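Local coordinates for protein galactose-binding lectin (Arachis hypogaea, PDB 6VAW) that binds carbohydrates with specificity for D-galactose, as a homotetrameric legume lectin whose subunits each carry calcium and manganese, at residues F6-F11 against V46-P51; V138-N143 against K172-A177. One frame throughout, in Å; residues are numbered along the deposited sequence.

Contact 1: residues F6-F11 against V46-P51; sequences FNFNSF and VLYAMP
A chi1 of -177° turns Tyr-48 CG to the far side from its own nitrogen and carries the ring over one face of the ring of Phe-6, whose own CG is tucked between backbone N and carbonyl carbon (chi1 56°). The side chains reach in from the two facing sheets, running past one another, and the rings stack face to face: centroids 3.8 Å apart, planes tilted by just 16°. Phe-6 CE2 sits over the centre of the tyrosine ring, 3.4 Å from Tyr-48 CG, while Phe-6 CD2 reaches Tyr-48 CZ, also at 3.4 Å. Phe-8, two residues along the same strand, crosses Tyr-48 at about a right angle and meets Tyr-48 CD1 with its ring edge, near its own plane, CE2 of Phe-8 lying 4.0 Å from that atom. The terminal methyl CE of Met-50 lies in plane at the edge of the tyrosine ring.

Strands 2-8 and 43-53 belong to the two facing sheets of the legume lectin beta sandwich, and the stack spans the gap between them. Trp-223, on strand 217-229, meets Phe-6 edge-to-face and also touches Tyr-48; Met-50 of a second subunit packs on Tyr-48, so the aromatic cluster runs up to a subunit interface. The contact between these segments is apolar, resting on ring stacking and dispersion, with no hydrogen bond between them.

Contact 2: residues V138-N143 against K172-A177; sequences VGIDVN and KTLSVA
Ile-140 extends its long branch toward the backbone of Leu-174, CD1 lying 3.9 Å from the carbonyl oxygen O of Leu-174, while its short branch meets the side chain of that same leucine. The two branches divide the work. CG1 stands anti to the carbonyl carbon (chi1 -69°) and the chain then runs on extended, which brings CD1 near both the Leu-174 carbonyl and the next inward-pointing residue, Val-176, whose CG2 is 4.4 Å from Ile-140 CD1. CG2 of Ile-140 stays back and lies 4.2 Å from Leu-174 CD2. The two side chains, isoleucine and leucine, run alongside each other in opposite senses.

Strand 137-141 belongs to the seven-stranded sheet and strand 173-179 to the other sheet of the legume lectin sandwich, a jelly-roll-like fold of the concanavalin clan; Ile-140 and Leu-174, whose CA atoms are 8.6 Å apart, face each other across the interior. All three touching residues are buried, and the contact is made by branched aliphatic groups whose methyls meet in loose van der Waals contacts, with no hydrogen bond between the two segments. Val-120 and Ile-188 add to the packing around Val-176, and Leu-174 also touches Val-165 and Tyr-167 of strand 159-168.

Strand 137-141 also leads away from the metal site. It begins at His-137, a manganese ligand, and the side chain of Ile-140 lies about 10 Å from the manganese ion and about 7 Å from the side chain of Glu-121, another of its ligands.

In the fold
Both contacts are buried and both bridge the same two sheets of the sandwich, yet they use different strands: contact 1 joins 2-8 to 43-53, contact 2 joins 137-141 to 173-179. Their centres lie 21 Å apart with about 14 Å between nearest atoms, so neither touches the other. Contact 1 is aromatic, closely stacked and placed away from the metal and sugar sites, with a second subunit packing against its tyrosine. Contact 2 is aliphatic and more loosely packed, on a strand that starts at a manganese ligand; a fourth subunit packs on the outward residues of 173-179. Both segments of contact 1 come earlier in the sequence than those of contact 2.

Contact 1: residues F6-F11 against V46-P51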
ATOM      1  N   PHE A   6      -5.820   4.402  -4.392  1.00 22.96           N
ATOM      2  CA  PHE A   6      -7.030   3.722  -3.911  1.00 23.26           C
ATOM      3  C   PHE A   6      -7.142   2.344  -4.520  1.00 30.45           C
ATOM      4  O   PHE A   6      -6.492   2.053  -5.516  1.00 29.40           O
ATOM      5  CB  PHE A   6      -8.311   4.542  -4.152  1.00 23.94           C
ATOM      6  CG  PHE A   6      -8.644   4.990  -5.557  1.00 23.79           C
ATOM      7  CD1 PHE A   6      -9.279   4.132  -6.448  1.00 25.19           C
ATOM      8  CD2 PHE A   6      -8.377   6.287  -5.972  1.00 25.38           C
ATOM      9  CE1 PHE A   6      -9.632   4.558  -7.734  1.00 25.17           C
ATOM     10  CE2 PHE A   6      -8.721   6.708  -7.264  1.00 27.21           C
ATOM     11  CZ  PHE A   6      -9.369   5.849  -8.128  1.00 24.88           C
ATOM     12  N   ASN A   7      -7.961   1.492  -3.915  1.00 29.99           N
ATOM     13  CA  ASN A   7      -8.174   0.143  -4.407  1.00 31.26           C
ATOM     14  C   ASN A   7      -9.581  -0.309  -4.026  1.00 35.13           C
ATOM     15  O   ASN A   7      -9.960  -0.240  -2.848  1.00 36.04           O
ATOM     16  CB  ASN A   7      -7.092  -0.828  -3.885  1.00 36.90           C
ATOM     17  CG  ASN A   7      -7.329  -2.285  -4.226  1.00 58.50           C
ATOM     18  OD1 ASN A   7      -7.427  -3.140  -3.341  1.00 61.38           O
ATOM     19  ND2 ASN A   7      -7.477  -2.599  -5.505  1.00 39.19           N
ATOM     20  N   PHE A   8     -10.353  -0.734  -5.030  1.00 29.38           N
ATOM     21  CA  PHE A   8     -11.705  -1.280  -4.897  1.00 29.93           C
ATOM     22  C   PHE A   8     -11.715  -2.723  -5.350  1.00 33.31           C
ATOM     23  O   PHE A   8     -11.524  -2.995  -6.527  1.00 31.18           O
ATOM     24  CB  PHE A   8     -12.744  -0.479  -5.719  1.00 32.69           C
ATOM     25  CG  PHE A   8     -12.978   0.951  -5.297  1.00 36.03           C
ATOM     26  CD1 PHE A   8     -13.820   1.250  -4.238  1.00 41.62           C
ATOM     27  CD2 PHE A   8     -12.392   2.004  -5.990  1.00 38.44           C
ATOM     28  CE1 PHE A   8     -14.033   2.580  -3.850  1.00 43.03           C
ATOM     29  CE2 PHE A   8     -12.599   3.329  -5.597  1.00 42.72           C
ATOM     30  CZ  PHE A   8     -13.418   3.610  -4.532  1.00 41.99           C
ATOM     31  N   ASN A   9     -11.928  -3.651  -4.424  1.00 33.70           N
ATOM     32  CA  ASN A   9     -12.062  -5.083  -4.727  1.00 34.82           C
ATOM     33  C   ASN A   9     -13.544  -5.390  -4.992  1.00 39.06           C
ATOM     34  O   ASN A   9     -13.893  -6.413  -5.587  1.00 39.51           O
ATOM     35  CB  ASN A   9     -11.539  -5.926  -3.565  1.00 36.81           C
ATOM     36  CG  ASN A   9     -10.080  -5.733  -3.299  1.00 65.77           C
ATOM     37  OD1 ASN A   9      -9.252  -5.802  -4.210  1.00 60.14           O
ATOM     38  ND2 ASN A   9      -9.744  -5.475  -2.043  1.00 60.22           N
ATOM     39  N   SER A  10     -14.401  -4.490  -4.494  1.00 33.83           N
ATOM     40  CA  SER A  10     -15.845  -4.496  -4.575  1.00 33.43           C
ATOM     41  C   SER A  10     -16.355  -3.072  -4.406  1.00 35.17           C
ATOM     42  O   SER A  10     -15.607  -2.176  -3.996  1.00 34.13           O
ATOM     43  CB  SER A  10     -16.437  -5.400  -3.491  1.00 37.11           C
ATOM     44  OG  SER A  10     -16.099  -4.911  -2.202  1.00 42.97           O
ATOM     45  N   PHE A  11     -17.634  -2.886  -4.677  1.00 30.11           N
ATOM     46  CA  PHE A  11     -18.296  -1.600  -4.568  1.00 29.67           C
ATOM     47  C   PHE A  11     -19.577  -1.735  -3.744  1.00 38.32           C
ATOM     48  O   PHE A  11     -20.113  -2.832  -3.598  1.00 38.33           O
ATOM     49  CB  PHE A  11     -18.610  -1.033  -5.960  1.00 30.47           C
ATOM     50  CG  PHE A  11     -17.413  -0.898  -6.872  1.00 30.85           C
ATOM     51  CD1 PHE A  11     -16.588   0.221  -6.807  1.00 32.49           C
ATOM     52  CD2 PHE A  11     -17.117  -1.884  -7.808  1.00 31.03           C
ATOM     53  CE1 PHE A  11     -15.510   0.364  -7.686  1.00 32.11           C
ATOM     54  CE2 PHE A  11     -16.031  -1.748  -8.672  1.00 33.24           C
ATOM     55  CZ  PHE A  11     -15.231  -0.627  -8.601  1.00 31.21           C
ATOM     56  N   VAL A  46     -19.709   6.023 -13.303  1.00 21.03           N
ATOM     57  CA  VAL A  46     -19.182   6.028 -11.945  1.00 21.48           C
ATOM     58  C   VAL A  46     -17.904   6.844 -11.965  1.00 25.13           C
ATOM     59  O   VAL A  46     -17.101   6.687 -12.885  1.00 23.79           O
ATOM     60  CB  VAL A  46     -18.991   4.638 -11.283  1.00 26.97           C
ATOM     61  CG1 VAL A  46     -20.314   3.925 -11.125  1.00 27.73           C
ATOM     62  CG2 VAL A  46     -17.979   3.764 -12.032  1.00 27.00           C
ATOM     63  N   LEU A  47     -17.714   7.719 -10.974  1.00 23.60           N
ATOM     64  CA  LEU A  47     -16.512   8.542 -10.854  1.00 24.89           C
ATOM     65  C   LEU A  47     -15.901   8.396  -9.478  1.00 27.73           C
ATOM     66  O   LEU A  47     -16.644   8.245  -8.494  1.00 25.51           O
ATOM     67  CB  LEU A  47     -16.827  10.033 -11.083  1.00 26.21           C
ATOM     68  CG  LEU A  47     -17.479  10.435 -12.403  1.00 33.26           C
ATOM     69  CD1 LEU A  47     -18.279  11.701 -12.232  1.00 35.50           C
ATOM     70  CD2 LEU A  47     -16.453  10.603 -13.503  1.00 36.51           C
ATOM     71  N   TYR A  48     -14.554   8.473  -9.401  1.00 24.86           N
ATOM     72  CA  TYR A  48     -13.903   8.534  -8.106  1.00 24.54           C
ATOM     73  C   TYR A  48     -14.287   9.924  -7.591  1.00 28.61           C
ATOM     74  O   TYR A  48     -14.180  10.887  -8.345  1.00 27.68           O
ATOM     75  CB  TYR A  48     -12.397   8.270  -8.204  1.00 25.66           C
ATOM     76  CG  TYR A  48     -11.736   8.274  -6.851  1.00 28.37           C
ATOM     77  CD1 TYR A  48     -12.008   7.272  -5.919  1.00 29.97           C
ATOM     78  CD2 TYR A  48     -10.843   9.282  -6.492  1.00 30.20           C
ATOM     79  CE1 TYR A  48     -11.388   7.259  -4.676  1.00 31.92           C
ATOM     80  CE2 TYR A  48     -10.242   9.294  -5.232  1.00 31.51           C
ATOM     81  CZ  TYR A  48     -10.517   8.279  -4.331  1.00 41.63           C
ATOM     82  OH  TYR A  48      -9.890   8.262  -3.107  1.00 54.66           O
ATOM     83  N   ALA A  49     -14.865   9.949  -6.408  1.00 27.17           N
ATOM     84  CA  ALA A  49     -15.514  11.166  -5.881  1.00 28.61           C
ATOM     85  C   ALA A  49     -14.552  12.328  -5.694  1.00 32.60           C
ATOM     86  O   ALA A  49     -15.018  13.447  -5.680  1.00 33.97           O
ATOM     87  CB  ALA A  49     -16.224  10.847  -4.598  1.00 29.20           C
ATOM     88  N   MET A  50     -13.286  12.046  -5.495  1.00 28.03           N
ATOM     89  CA  MET A  50     -12.352  13.141  -5.213  1.00 29.39           C
ATOM     90  C   MET A  50     -11.704  13.644  -6.496  1.00 29.40           C
ATOM     91  O   MET A  50     -11.253  12.850  -7.305  1.00 28.84           O
ATOM     92  CB  MET A  50     -11.284  12.685  -4.233  1.00 34.03           C
ATOM     93  CG  MET A  50     -10.294  13.734  -3.951  1.00 41.20           C
ATOM     94  SD  MET A  50      -9.186  13.281  -2.636  1.00 49.79           S
ATOM     95  CE  MET A  50      -8.333  11.841  -3.288  1.00 46.35           C
ATOM     96  N   PRO A  51     -11.610  14.969  -6.676  1.00 24.15           N
ATOM     97  CA  PRO A  51     -10.898  15.514  -7.798  1.00 23.79           C
ATOM     98  C   PRO A  51      -9.417  15.124  -7.664  1.00 23.86           C
ATOM     99  O   PRO A  51      -8.888  15.119  -6.594  1.00 24.30           O
ATOM    100  CB  PRO A  51     -11.062  17.027  -7.621  1.00 26.22           C
ATOM    101  CG  PRO A  51     -12.276  17.158  -6.775  1.00 29.93           C
ATOM    102  CD  PRO A  51     -12.205  15.991  -5.833  1.00 25.63           C
TER

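Contact 2: residues V138-N143 against K172-A177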
ATOM      1  N   VAL A 138     -10.532  -1.557 -29.172  1.00 21.77           N
ATOM      2  CA  VAL A 138     -10.090  -0.727 -28.060  1.00 21.67           C
ATOM      3  C   VAL A 138      -9.617   0.551 -28.722  1.00 25.56           C
ATOM      4  O   VAL A 138      -8.908   0.492 -29.723  1.00 24.15           O
ATOM      5  CB  VAL A 138      -9.024  -1.377 -27.145  1.00 25.14           C
ATOM      6  CG1 VAL A 138      -8.658  -0.450 -25.985  1.00 24.12           C
ATOM      7  CG2 VAL A 138      -9.495  -2.728 -26.613  1.00 24.55           C
ATOM      8  N   GLY A 139     -10.039   1.683 -28.201  1.00 22.74           N
ATOM      9  CA  GLY A 139      -9.664   2.958 -28.789  1.00 22.92           C
ATOM     10  C   GLY A 139      -9.172   3.957 -27.775  1.00 25.88           C
ATOM     11  O   GLY A 139      -9.498   3.863 -26.600  1.00 25.66           O
ATOM     12  N   ILE A 140      -8.351   4.893 -28.232  1.00 24.15           N
ATOM     13  CA  ILE A 140      -7.866   5.983 -27.397  1.00 23.65           C
ATOM     14  C   ILE A 140      -8.573   7.208 -27.946  1.00 23.90           C
ATOM     15  O   ILE A 140      -8.481   7.494 -29.137  1.00 22.44           O
ATOM     16  CB  ILE A 140      -6.335   6.097 -27.278  1.00 25.83           C
ATOM     17  CG1 ILE A 140      -5.769   4.890 -26.449  1.00 26.73           C
ATOM     18  CG2 ILE A 140      -5.946   7.445 -26.659  1.00 21.41           C
ATOM     19  CD1 ILE A 140      -4.227   4.819 -26.320  1.00 40.09           C
ATOM     20  N   ASP A 141      -9.303   7.897 -27.072  1.00 20.71           N
ATOM     21  CA  ASP A 141     -10.182   9.028 -27.406  1.00 20.58           C
ATOM     22  C   ASP A 141      -9.735  10.311 -26.790  1.00 24.10           C
ATOM     23  O   ASP A 141      -9.501  10.369 -25.599  1.00 25.57           O
ATOM     24  CB  ASP A 141     -11.594   8.760 -26.903  1.00 20.38           C
ATOM     25  CG  ASP A 141     -12.299   7.611 -27.576  1.00 26.63           C
ATOM     26  OD1 ASP A 141     -11.768   7.101 -28.585  1.00 23.57           O
ATOM     27  OD2 ASP A 141     -13.416   7.278 -27.147  1.00 26.84           O
ATOM     28  N   VAL A 142      -9.754  11.350 -27.580  1.00 20.26           N
ATOM     29  CA  VAL A 142      -9.362  12.679 -27.143  1.00 22.27           C
ATOM     30  C   VAL A 142     -10.446  13.656 -27.604  1.00 25.76           C
ATOM     31  O   VAL A 142     -10.464  14.077 -28.766  1.00 24.90           O
ATOM     32  CB  VAL A 142      -7.930  13.103 -27.618  1.00 26.29           C
ATOM     33  CG1 VAL A 142      -7.567  14.487 -27.083  1.00 25.99           C
ATOM     34  CG2 VAL A 142      -6.869  12.075 -27.192  1.00 25.78           C
ATOM     35  N   ASN A 143     -11.375  13.975 -26.672  1.00 23.81           N
ATOM     36  CA  ASN A 143     -12.493  14.903 -26.871  1.00 24.57           C
ATOM     37  C   ASN A 143     -13.468  14.435 -27.968  1.00 29.24           C
ATOM     38  O   ASN A 143     -14.280  15.228 -28.451  1.00 29.37           O
ATOM     39  CB  ASN A 143     -11.982  16.327 -27.175  1.00 25.32           C
ATOM     40  CG  ASN A 143     -11.230  16.956 -26.023  1.00 28.28           C
ATOM     41  OD1 ASN A 143     -11.522  16.736 -24.848  1.00 24.26           O
ATOM     42  ND2 ASN A 143     -10.235  17.755 -26.339  1.00 27.93           N
ATOM     43  N   LYS A 172       4.446  11.794 -22.300  1.00 21.37           N
ATOM     44  CA  LYS A 172       3.002  12.039 -22.492  1.00 20.74           C
ATOM     45  C   LYS A 172       2.340  10.775 -23.131  1.00 21.38           C
ATOM     46  O   LYS A 172       1.332  10.878 -23.824  1.00 21.40           O
ATOM     47  CB  LYS A 172       2.749  13.312 -23.340  1.00 21.42           C
ATOM     48  CG  LYS A 172       3.329  14.573 -22.691  1.00 33.15           C
ATOM     49  CD  LYS A 172       3.287  15.799 -23.600  1.00 51.15           C
ATOM     50  CE  LYS A 172       3.819  17.040 -22.903  1.00 70.48           C
ATOM     51  NZ  LYS A 172       5.293  16.991 -22.684  1.00 83.78           N
ATOM     52  N   THR A 173       2.914   9.596 -22.884  1.00 17.95           N
ATOM     53  CA  THR A 173       2.400   8.355 -23.474  1.00 18.21           C
ATOM     54  C   THR A 173       1.399   7.681 -22.566  1.00 20.57           C
ATOM     55  O   THR A 173       1.686   7.454 -21.396  1.00 20.28           O
ATOM     56  CB  THR A 173       3.564   7.379 -23.811  1.00 26.78           C
ATOM     57  OG1 THR A 173       4.470   8.028 -24.711  1.00 29.74           O
ATOM     58  CG2 THR A 173       3.066   6.071 -24.439  1.00 24.21           C
ATOM     59  N   LEU A 174       0.225   7.362 -23.128  1.00 17.97           N
ATOM     60  CA  LEU A 174      -0.812   6.569 -22.474  1.00 18.80           C
ATOM     61  C   LEU A 174      -0.723   5.151 -23.081  1.00 24.32           C
ATOM     62  O   LEU A 174      -0.959   4.982 -24.281  1.00 24.40           O
ATOM     63  CB  LEU A 174      -2.181   7.211 -22.727  1.00 18.38           C
ATOM     64  CG  LEU A 174      -3.369   6.528 -22.104  1.00 19.88           C
ATOM     65  CD1 LEU A 174      -3.426   6.773 -20.645  1.00 19.87           C
ATOM     66  CD2 LEU A 174      -4.707   7.071 -22.687  1.00 21.00           C
ATOM     67  N   SER A 175      -0.279   4.182 -22.295  1.00 21.23           N
ATOM     68  CA  SER A 175      -0.125   2.793 -22.737  1.00 20.70           C
ATOM     69  C   SER A 175      -1.186   1.933 -22.067  1.00 23.41           C
ATOM     70  O   SER A 175      -1.413   2.076 -20.873  1.00 23.01           O
ATOM     71  CB  SER A 175       1.281   2.281 -22.449  1.00 24.23           C
ATOM     72  OG  SER A 175       1.434   1.050 -23.128  1.00 32.49           O
ATOM     73  N   VAL A 176      -1.811   1.047 -22.838  1.00 19.63           N
ATOM     74  CA  VAL A 176      -2.927   0.185 -22.407  1.00 19.82           C
ATOM     75  C   VAL A 176      -2.629  -1.278 -22.753  1.00 24.42           C
ATOM     76  O   VAL A 176      -2.284  -1.576 -23.902  1.00 23.39           O
ATOM     77  CB  VAL A 176      -4.261   0.638 -23.075  1.00 24.01           C
ATOM     78  CG1 VAL A 176      -5.448  -0.203 -22.599  1.00 22.66           C
ATOM     79  CG2 VAL A 176      -4.529   2.122 -22.866  1.00 23.45           C
ATOM     80  N   ALA A 177      -2.804  -2.172 -21.777  1.00 21.14           N
ATOM     81  CA  ALA A 177      -2.667  -3.619 -21.979  1.00 21.13           C
ATOM     82  C   ALA A 177      -3.965  -4.262 -21.507  1.00 24.76           C
ATOM     83  O   ALA A 177      -4.358  -4.067 -20.356  1.00 24.24           O
ATOM     84  CB  ALA A 177      -1.453  -4.193 -21.244  1.00 21.42           C
TER